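Local coordinates for ATP-dependent kinase YFH7 (Saccharomyces cerevisiae, PDB 2GA8), which acts as an ATP-dependent P-loop kinase that could be involved in assembly of the endoplasmic reticulum membrane, at residues A[47-52]-A[154-159]; A[79-84]-A[108-113]; A[99-104]-A[172-177]. All blocks are in the same frame, centred on the assembly; numbering follows the deposited sequence.

Contact 1 (A[47-52]-A[154-159]); sequences IINEKY and NIAQIV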
loop_
_atom_site.group_PDB
_atom_site.type_symbol
_atom_site.label_atom_id
_atom_site.label_comp_id
_atom_site.label_asym_id
_atom_site.label_seq_id
_atom_site.Cartn_x
_atom_site.Cartn_y
_atom_site.Cartn_z
ATOM N N ILE A 47 -7.348 -8.049 13.816
ATOM C CA ILE A 47 -7.045 -8.216 15.236
ATOM C C ILE A 47 -7.000 -6.868 15.949
ATOM O O ILE A 47 -7.574 -6.700 17.028
ATOM C CB ILE A 47 -5.690 -8.926 15.439
ATOM C CG1 ILE A 47 -5.812 -10.396 15.029
ATOM C CG2 ILE A 47 -5.236 -8.796 16.889
ATOM C CD1 ILE A 47 -4.489 -11.147 15.028
ATOM N N ILE A 48 -6.319 -5.907 15.339
ATOM C CA ILE A 48 -6.200 -4.583 15.936
ATOM C C ILE A 48 -7.551 -3.888 16.054
ATOM O O ILE A 48 -7.883 -3.343 17.109
ATOM C CB ILE A 48 -5.225 -3.700 15.123
ATOM C CG1 ILE A 48 -3.805 -4.278 15.237
ATOM C CG2 ILE A 48 -5.265 -2.259 15.639
ATOM C CD1 ILE A 48 -2.772 -3.627 14.312
ATOM N N ASN A 49 -8.333 -3.905 14.983
ATOM C CA ASN A 49 -9.634 -3.254 15.024
ATOM C C ASN A 49 -10.565 -3.917 16.030
ATOM O O ASN A 49 -11.347 -3.238 16.690
ATOM C CB ASN A 49 -10.270 -3.234 13.634
ATOM C CG ASN A 49 -9.562 -2.278 12.697
ATOM O OD1 ASN A 49 -9.123 -1.206 13.117
ATOM N ND2 ASN A 49 -9.461 -2.649 11.426
ATOM N N GLU A 50 -10.473 -5.237 16.154
ATOM C CA GLU A 50 -11.314 -5.956 17.111
ATOM C C GLU A 50 -10.974 -5.545 18.539
ATOM O O GLU A 50 -11.868 -5.337 19.364
ATOM C CB GLU A 50 -11.147 -7.466 16.935
ATOM C CG GLU A 50 -11.961 -8.019 15.780
ATOM C CD GLU A 50 -11.662 -9.478 15.494
ATOM O OE1 GLU A 50 -11.546 -10.263 16.461
ATOM O OE2 GLU A 50 -11.554 -9.839 14.299
ATOM N N LYS A 51 -9.681 -5.427 18.831
ATOM C CA LYS A 51 -9.244 -5.016 20.156
ATOM C C LYS A 51 -9.785 -3.625 20.454
ATOM O O LYS A 51 -10.227 -3.342 21.572
ATOM C CB LYS A 51 -7.717 -4.983 20.235
ATOM C CG LYS A 51 -7.048 -6.343 20.266
ATOM C CD LYS A 51 -5.540 -6.188 20.134
ATOM C CE LYS A 51 -4.810 -7.498 20.378
ATOM N NZ LYS A 51 -4.969 -7.961 21.787
ATOM N N TYR A 52 -9.748 -2.750 19.453
ATOM C CA TYR A 52 -10.238 -1.396 19.650
ATOM C C TYR A 52 -11.745 -1.379 19.895
ATOM O O TYR A 52 -12.235 -0.638 20.745
ATOM C CB TYR A 52 -9.912 -0.520 18.438
ATOM C CG TYR A 52 -10.231 0.940 18.668
ATOM C CD1 TYR A 52 -9.622 1.648 19.704
ATOM C CD2 TYR A 52 -11.150 1.611 17.862
ATOM C CE1 TYR A 52 -9.920 2.987 19.937
ATOM C CE2 TYR A 52 -11.459 2.954 18.087
ATOM C CZ TYR A 52 -10.841 3.631 19.123
ATOM O OH TYR A 52 -11.137 4.950 19.347
ATOM N N ASN A 154 -12.793 2.048 12.710
ATOM C CA ASN A 154 -11.618 1.196 12.594
ATOM C C ASN A 154 -10.371 2.057 12.626
ATOM O O ASN A 154 -10.321 3.110 11.989
ATOM C CB ASN A 154 -11.667 0.393 11.297
ATOM C CG ASN A 154 -12.828 -0.571 11.267
ATOM O OD1 ASN A 154 -13.032 -1.330 12.209
ATOM N ND2 ASN A 154 -13.599 -0.548 10.187
ATOM N N ILE A 155 -9.365 1.616 13.370
ATOM C CA ILE A 155 -8.138 2.385 13.465
ATOM C C ILE A 155 -7.019 1.830 12.595
ATOM O O ILE A 155 -5.975 2.457 12.447
ATOM C CB ILE A 155 -7.644 2.483 14.924
ATOM C CG1 ILE A 155 -7.472 1.088 15.530
ATOM C CG2 ILE A 155 -8.631 3.314 15.745
ATOM C CD1 ILE A 155 -6.756 1.088 16.876
ATOM N N ALA A 156 -7.236 0.654 12.020
ATOM C CA ALA A 156 -6.220 0.048 11.166
ATOM C C ALA A 156 -6.794 -0.214 9.781
ATOM O O ALA A 156 -7.945 -0.627 9.639
ATOM C CB ALA A 156 -5.719 -1.255 11.787
ATOM N N GLN A 157 -5.981 0.032 8.760
ATOM C CA GLN A 157 -6.387 -0.182 7.379
ATOM C C GLN A 157 -5.201 -0.768 6.631
ATOM O O GLN A 157 -4.058 -0.561 7.023
ATOM C CB GLN A 157 -6.796 1.150 6.740
ATOM C CG GLN A 157 -7.222 1.060 5.279
ATOM C CD GLN A 157 -8.376 0.099 5.049
ATOM O OE1 GLN A 157 -8.219 -1.121 5.144
ATOM N NE2 GLN A 157 -9.547 0.650 4.747
ATOM N N ILE A 158 -5.475 -1.519 5.573
ATOM C CA ILE A 158 -4.407 -2.106 4.776
ATOM C C ILE A 158 -4.295 -1.383 3.446
ATOM O O ILE A 158 -5.276 -0.854 2.922
ATOM C CB ILE A 158 -4.659 -3.607 4.475
ATOM C CG1 ILE A 158 -6.023 -3.779 3.801
ATOM C CG2 ILE A 158 -4.583 -4.428 5.766
ATOM C CD1 ILE A 158 -6.305 -5.206 3.351
ATOM N N VAL A 159 -3.083 -1.346 2.908
ATOM C CA VAL A 159 -2.850 -0.732 1.610
ATOM C C VAL A 159 -2.125 -1.773 0.769
ATOM O O VAL A 159 -0.921 -1.974 0.914
ATOM C CB VAL A 159 -1.961 0.536 1.696
ATOM C CG1 VAL A 159 -1.571 0.991 0.286
ATOM C CG2 VAL A 159 -2.705 1.651 2.408
#
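Asn49 holds CG anti to its own carbonyl carbon (chi1 -71°), and its amide meets the backbone of Ile155 and Ala156. Ile155 has CG1 between its backbone N and carbonyl carbon (chi1 56°), which sets CG1 near Asn49 OD1 and Ile48 CG2. Asn49 OD1 accepts two backbone N-H groups. The bond from Ala156 N, 2.9 Å from Asn49 OD1, lies in the carbonyl plane on a lone pair. The second, from Ile155 N to Asn49 OD1, is bent and weak. On the other arm of the amide, Asn49 ND2 donates to Ala156 O at 3.1 Å. That bond is nearly straight (171°) and stays in the amide plane of Asn49. Beside it, Asn154 CB packs against Asn49 CG.

Ile155 CG2 sits over one face of the Tyr52 ring, 3.8 Å from the ring centroid and offset toward the rim, in a CH-pi contact. Ile155 CD1 sits between Ile48 CG2 and Tyr52 CB, 3.9 Å from each. Ile48 CG2 also touches Ala156 CB. Tyr52 OH bonds to Ser227 OG, in helix 222-227.

The contact joins helix 47-58 to the start of strand 156-160, an outermost strand of the parallel sheet. Bonds at both ends of the buried Asn49 amide fix its flip. They also give partners to Ala156 N and O at the start of the strand, and a weak one to Ile155 N just before it.

Contact 2 (A[79-84]-A[108-113]); sequences LKTLQP and PVKYSA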
loop_
_atom_site.group_PDB
_atom_site.type_symbol
_atom_site.label_atom_id
_atom_site.label_comp_id
_atom_site.label_asym_id
_atom_site.label_seq_id
_atom_site.Cartn_x
_atom_site.Cartn_y
_atom_site.Cartn_z
ATOM N N LEU A 79 2.504 19.336 -5.515
ATOM C CA LEU A 79 2.305 18.802 -6.856
ATOM C C LEU A 79 1.772 19.853 -7.815
ATOM O O LEU A 79 1.017 20.736 -7.421
ATOM C CB LEU A 79 1.326 17.630 -6.818
ATOM C CG LEU A 79 1.729 16.392 -6.017
ATOM C CD1 LEU A 79 0.667 15.316 -6.225
ATOM C CD2 LEU A 79 3.097 15.895 -6.467
ATOM N N LYS A 80 2.166 19.756 -9.081
ATOM C CA LYS A 80 1.689 20.712 -10.066
ATOM C C LYS A 80 0.281 20.304 -10.479
ATOM O O LYS A 80 -0.058 19.115 -10.498
ATOM C CB LYS A 80 2.618 20.755 -11.286
ATOM C CG LYS A 80 2.161 19.928 -12.477
ATOM C CD LYS A 80 3.097 20.122 -13.667
ATOM C CE LYS A 80 2.592 19.382 -14.896
ATOM N NZ LYS A 80 1.262 19.898 -15.324
ATOM N N THR A 81 -0.545 21.293 -10.797
ATOM C CA THR A 81 -1.916 21.030 -11.199
ATOM C C THR A 81 -1.997 20.649 -12.667
ATOM O O THR A 81 -1.393 21.299 -13.523
ATOM C CB THR A 81 -2.810 22.272 -10.965
ATOM O OG1 THR A 81 -2.773 22.632 -9.581
ATOM C CG2 THR A 81 -4.247 21.985 -11.366
ATOM N N LEU A 82 -2.730 19.582 -12.958
ATOM C CA LEU A 82 -2.915 19.160 -14.333
ATOM C C LEU A 82 -3.985 20.115 -14.844
ATOM O O LEU A 82 -5.161 19.970 -14.511
ATOM C CB LEU A 82 -3.426 17.718 -14.394
ATOM C CG LEU A 82 -3.539 17.092 -15.787
ATOM C CD1 LEU A 82 -2.173 17.086 -16.473
ATOM C CD2 LEU A 82 -4.076 15.679 -15.663
ATOM N N GLN A 83 -3.567 21.107 -15.624
ATOM C CA GLN A 83 -4.492 22.100 -16.159
ATOM C C GLN A 83 -5.704 21.463 -16.833
ATOM O O GLN A 83 -5.600 20.399 -17.445
ATOM C CB GLN A 83 -3.765 23.018 -17.143
ATOM C CG GLN A 83 -2.662 23.857 -16.510
ATOM C CD GLN A 83 -3.165 24.714 -15.358
ATOM O OE1 GLN A 83 -4.136 25.460 -15.501
ATOM N NE2 GLN A 83 -2.500 24.615 -14.211
ATOM N N PRO A 84 -6.874 22.113 -16.726
ATOM C CA PRO A 84 -8.124 21.626 -17.314
ATOM C C PRO A 84 -7.999 21.058 -18.725
ATOM O O PRO A 84 -8.599 20.029 -19.037
ATOM C CB PRO A 84 -9.022 22.855 -17.255
ATOM C CG PRO A 84 -8.593 23.492 -15.967
ATOM C CD PRO A 84 -7.082 23.416 -16.065
ATOM N N PRO A 108 3.935 12.989 -10.196
ATOM C CA PRO A 108 2.482 12.924 -10.032
ATOM C C PRO A 108 1.894 14.322 -10.176
ATOM O O PRO A 108 2.539 15.311 -9.819
ATOM C CB PRO A 108 2.315 12.389 -8.612
ATOM C CG PRO A 108 3.548 11.562 -8.409
ATOM C CD PRO A 108 4.625 12.420 -9.025
ATOM N N VAL A 109 0.682 14.395 -10.708
ATOM C CA VAL A 109 -0.003 15.668 -10.879
ATOM C C VAL A 109 -1.391 15.558 -10.250
ATOM O O VAL A 109 -1.916 14.456 -10.072
ATOM C CB VAL A 109 -0.115 16.054 -12.376
ATOM C CG1 VAL A 109 1.278 16.261 -12.955
ATOM C CG2 VAL A 109 -0.850 14.973 -13.152
ATOM N N LYS A 110 -1.976 16.702 -9.913
ATOM C CA LYS A 110 -3.288 16.740 -9.276
ATOM C C LYS A 110 -4.321 17.510 -10.087
ATOM O O LYS A 110 -3.975 18.286 -10.976
ATOM C CB LYS A 110 -3.166 17.402 -7.905
ATOM C CG LYS A 110 -2.738 18.862 -7.997
ATOM C CD LYS A 110 -2.519 19.489 -6.636
ATOM C CE LYS A 110 -2.050 20.930 -6.776
ATOM N NZ LYS A 110 -1.672 21.526 -5.463
ATOM N N TYR A 111 -5.591 17.290 -9.760
ATOM C CA TYR A 111 -6.695 17.981 -10.416
ATOM C C TYR A 111 -8.013 17.679 -9.717
ATOM O O TYR A 111 -8.171 16.633 -9.087
ATOM C CB TYR A 111 -6.777 17.598 -11.899
ATOM C CG TYR A 111 -7.165 16.166 -12.178
ATOM C CD1 TYR A 111 -8.504 15.790 -12.280
ATOM C CD2 TYR A 111 -6.192 15.184 -12.348
ATOM C CE1 TYR A 111 -8.863 14.475 -12.549
ATOM C CE2 TYR A 111 -6.538 13.865 -12.617
ATOM C CZ TYR A 111 -7.873 13.517 -12.715
ATOM O OH TYR A 111 -8.213 12.215 -12.980
ATOM N N SER A 112 -8.952 18.613 -9.821
ATOM C CA SER A 112 -10.262 18.458 -9.201
ATOM C C SER A 112 -11.119 17.481 -9.995
ATOM O O SER A 112 -11.419 17.714 -11.167
ATOM C CB SER A 112 -10.962 19.815 -9.119
ATOM O OG SER A 112 -10.159 20.748 -8.418
ATOM N N ALA A 113 -11.507 16.385 -9.351
ATOM C CA ALA A 113 -12.328 15.367 -9.995
ATOM C C ALA A 113 -13.804 15.596 -9.685
ATOM O O ALA A 113 -14.144 16.393 -8.810
ATOM C CB ALA A 113 -11.902 13.977 -9.524
HETATM O O HOH W 1 4.075 17.617 -10.048
#
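Leu82 packs against Val109 and Tyr111 at the apolar centre. Its CB lies 4.0 Å from Val109 CG2. Leu82 CD2 comes equally close to Tyr111 CD2; the two side chains run side by side and point the same way. Next along, the other branch of Val109, CG1, meets the aliphatic part of Lys80, 3.8 Å from Lys80 CG. Leu79 makes a second apolar patch, where its CD1 and CD2 approach Pro108 CB.

Between these patches the backbones pair over a short length as parallel strands, with Thr81 opposite Lys110. Lys110 N donates to Lys80 O at 3.1 Å. Leu82 N donates to Lys110 O at 2.7 Å, almost straight (175°). Lys110 is thus gripped through both its N and its O.

Further out, the extended Lys110 side chain runs past Thr81 OG1 and Leu79 O. Its CE comes 3.4 Å from Thr81 OG1 and also lies close to Leu79 O. Its ammonium group bonds to Val76 O. At the Pro108 end, a water accepts from Lys80 N and donates to Pro108 O, bridging the two backbones.

This is the parallel pairing of a beta-alpha-beta unit: strand 80-81, helix 84-92, strand 109-111. Strand 80-81 is an outermost strand of the mixed sheet, and strand 123-125 lies beyond 109-111. Val87 of helix 84-92 touches Leu82 and Tyr111. Leu79 and Pro108 rest on Gln197 of helix 192-206.

Contact 3 (A[99-104]-A[172-177]); sequences DHVEDV and DLFKDP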
loop_
_atom_site.group_PDB
_atom_site.type_symbol
_atom_site.label_atom_id
_atom_site.label_comp_id
_atom_site.label_asym_id
_atom_site.label_seq_id
_atom_site.Cartn_x
_atom_site.Cartn_y
_atom_site.Cartn_z
ATOM N N ASP A 99 2.854 9.112 -23.603
ATOM C CA ASP A 99 4.301 9.300 -23.642
ATOM C C ASP A 99 5.069 9.123 -22.330
ATOM O O ASP A 99 6.277 9.360 -22.290
ATOM C CB ASP A 99 4.627 10.683 -24.213
ATOM C CG ASP A 99 4.023 10.906 -25.589
ATOM O OD1 ASP A 99 4.125 9.997 -26.441
ATOM O OD2 ASP A 99 3.454 11.995 -25.822
ATOM N N HIS A 100 4.395 8.697 -21.265
ATOM C CA HIS A 100 5.079 8.543 -19.984
ATOM C C HIS A 100 4.805 7.246 -19.229
ATOM O O HIS A 100 5.190 7.116 -18.072
ATOM C CB HIS A 100 4.730 9.726 -19.077
ATOM C CG HIS A 100 5.185 11.049 -19.607
ATOM N ND1 HIS A 100 6.512 11.421 -19.639
ATOM C CD2 HIS A 100 4.492 12.083 -20.140
ATOM C CE1 HIS A 100 6.616 12.629 -20.168
ATOM N NE2 HIS A 100 5.404 13.052 -20.480
ATOM N N VAL A 101 4.162 6.283 -19.880
ATOM C CA VAL A 101 3.834 5.019 -19.229
ATOM C C VAL A 101 5.011 4.237 -18.644
ATOM O O VAL A 101 4.824 3.426 -17.738
ATOM C CB VAL A 101 3.046 4.090 -20.183
ATOM C CG1 VAL A 101 1.717 4.731 -20.536
ATOM C CG2 VAL A 101 3.859 3.817 -21.441
ATOM N N GLU A 102 6.217 4.471 -19.152
ATOM C CA GLU A 102 7.395 3.765 -18.653
ATOM C C GLU A 102 8.400 4.720 -18.013
ATOM O O GLU A 102 9.533 4.338 -17.719
ATOM C CB GLU A 102 8.076 3.001 -19.794
ATOM C CG GLU A 102 7.181 1.990 -20.495
ATOM C CD GLU A 102 7.901 1.243 -21.606
ATOM O OE1 GLU A 102 8.754 0.383 -21.300
ATOM O OE2 GLU A 102 7.614 1.523 -22.788
ATOM N N ASP A 103 7.976 5.960 -17.791
ATOM C CA ASP A 103 8.842 6.982 -17.207
ATOM C C ASP A 103 8.741 7.021 -15.680
ATOM O O ASP A 103 7.822 7.623 -15.122
ATOM C CB ASP A 103 8.472 8.345 -17.799
ATOM C CG ASP A 103 9.342 9.467 -17.285
ATOM O OD1 ASP A 103 10.301 9.196 -16.531
ATOM O OD2 ASP A 103 9.064 10.630 -17.645
ATOM N N VAL A 104 9.698 6.387 -15.008
ATOM C CA VAL A 104 9.686 6.348 -13.550
ATOM C C VAL A 104 9.918 7.713 -12.920
ATOM O O VAL A 104 9.693 7.887 -11.724
ATOM C CB VAL A 104 10.738 5.349 -12.995
ATOM C CG1 VAL A 104 10.459 3.962 -13.540
ATOM C CG2 VAL A 104 12.154 5.801 -13.361
ATOM N N ASP A 172 -0.201 -1.946 -22.879
ATOM C CA ASP A 172 -0.241 -2.018 -24.340
ATOM C C ASP A 172 0.532 -0.868 -24.972
ATOM O O ASP A 172 0.831 -0.890 -26.167
ATOM C CB ASP A 172 -1.684 -1.972 -24.854
ATOM C CG ASP A 172 -2.494 -3.184 -24.442
ATOM O OD1 ASP A 172 -1.968 -4.310 -24.539
ATOM O OD2 ASP A 172 -3.661 -3.009 -24.034
ATOM N N LEU A 173 0.841 0.140 -24.167
ATOM C CA LEU A 173 1.565 1.305 -24.652
ATOM C C LEU A 173 3.071 1.186 -24.442
ATOM O O LEU A 173 3.831 2.049 -24.876
ATOM C CB LEU A 173 1.042 2.566 -23.962
ATOM C CG LEU A 173 -0.441 2.869 -24.192
ATOM C CD1 LEU A 173 -0.866 4.052 -23.336
ATOM C CD2 LEU A 173 -0.680 3.149 -25.671
ATOM N N PHE A 174 3.500 0.124 -23.769
ATOM C CA PHE A 174 4.925 -0.087 -23.534
ATOM C C PHE A 174 5.636 -0.176 -24.878
ATOM O O PHE A 174 5.065 -0.663 -25.854
ATOM C CB PHE A 174 5.153 -1.376 -22.743
ATOM C CG PHE A 174 5.267 -1.170 -21.259
ATOM C CD1 PHE A 174 4.335 -0.399 -20.571
ATOM C CD2 PHE A 174 6.303 -1.762 -20.543
ATOM C CE1 PHE A 174 4.438 -0.226 -19.188
ATOM C CE2 PHE A 174 6.411 -1.594 -19.164
ATOM C CZ PHE A 174 5.475 -0.824 -18.486
ATOM N N LYS A 175 6.879 0.294 -24.930
ATOM C CA LYS A 175 7.647 0.252 -26.170
ATOM C C LYS A 175 7.645 -1.172 -26.712
ATOM O O LYS A 175 7.775 -1.394 -27.917
ATOM C CB LYS A 175 9.084 0.723 -25.925
ATOM C CG LYS A 175 9.915 0.859 -27.195
ATOM C CD LYS A 175 9.301 1.871 -28.154
ATOM C CE LYS A 175 10.069 1.925 -29.466
ATOM N NZ LYS A 175 9.452 2.874 -30.436
ATOM N N ASP A 176 7.489 -2.136 -25.810
ATOM C CA ASP A 176 7.453 -3.543 -26.180
ATOM C C ASP A 176 6.254 -4.208 -25.500
ATOM O O ASP A 176 6.400 -4.886 -24.483
ATOM C CB ASP A 176 8.751 -4.231 -25.752
ATOM C CG ASP A 176 8.842 -5.655 -26.252
ATOM O OD1 ASP A 176 8.769 -5.860 -27.482
ATOM O OD2 ASP A 176 8.990 -6.570 -25.417
ATOM N N PRO A 177 5.049 -4.011 -26.061
ATOM C CA PRO A 177 3.793 -4.565 -25.548
ATOM C C PRO A 177 3.836 -6.067 -25.279
ATOM O O PRO A 177 3.250 -6.540 -24.307
ATOM C CB PRO A 177 2.789 -4.203 -26.637
ATOM C CG PRO A 177 3.322 -2.911 -27.152
ATOM C CD PRO A 177 4.798 -3.205 -27.269
HETATM O O HOH W 2 8.996 -1.785 -23.169
HETATM O O HOH W 3 6.146 3.386 -23.967
#
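Glu102 lies across the ring of Phe174 and ends at the backbone N of Lys175. Its CG is anti to its own carbonyl carbon (chi1 -58°), and the chain is extended beyond it, with CD anti (chi2 -179°). Glu102 CG sits over the ring centre, 3.5 Å from the Phe174 centroid, in a CH-pi contact. The carboxylate then stacks on the same ring, its plane tilted 13° from it. Glu102 OE1 lies 3.3 Å from Phe174 CD2, while Glu102 OE2 passes beyond the ring and accepts from Lys175 N at 2.6 Å. The amide arrives on the syn side, out of the carboxylate plane.

Two waters extend this link. One donates to both Glu102 OE2 and Leu173 O. The other donates to Glu102 OE1 and accepts a weak bond from Asp176 N.

Val101 and Leu173 make the apolar part. Their side chains cross at about a right angle, with Val101 CG1 3.9 Å from Leu173 CD1. Val101 CG2 lies near Leu173 CB. The backbone O of Val101 bonds to Arg127 NE.

Val101 and Glu102 are the central residues of a type I turn from His100 to Asp103. The contact joins this turn to the loop between helices 168-171 and 178-181. The carboxylate gains a backbone N-H and two waters, which probably favours its charged form, while its CG methylene packs on the aromatic face.

Overall arrangement
Along the chain the segments come in the order 47-52, 79-84, 99-104, 108-113, 154-159, 172-177. Contact 2 is nested inside the loop closed by contact 1, and contact 3 crosses both. Contact 1 lies at an outermost strand of the five-stranded parallel sheet, which also holds strand 25-30 leading to the predicted ATP-binding loop. Contact 2 belongs to the separate mixed sheet, with centres about 32 Å from contact 1. Contact 3 is about 21 Å from contact 2 between centres. Contacts 1 and 3 lie on opposite sides of the chain's centre. Contact 1 thus ties a helix to the kinase core's parallel sheet; contact 3 joins the beta-alpha-beta unit of contact 2 to loops after strand 156-160.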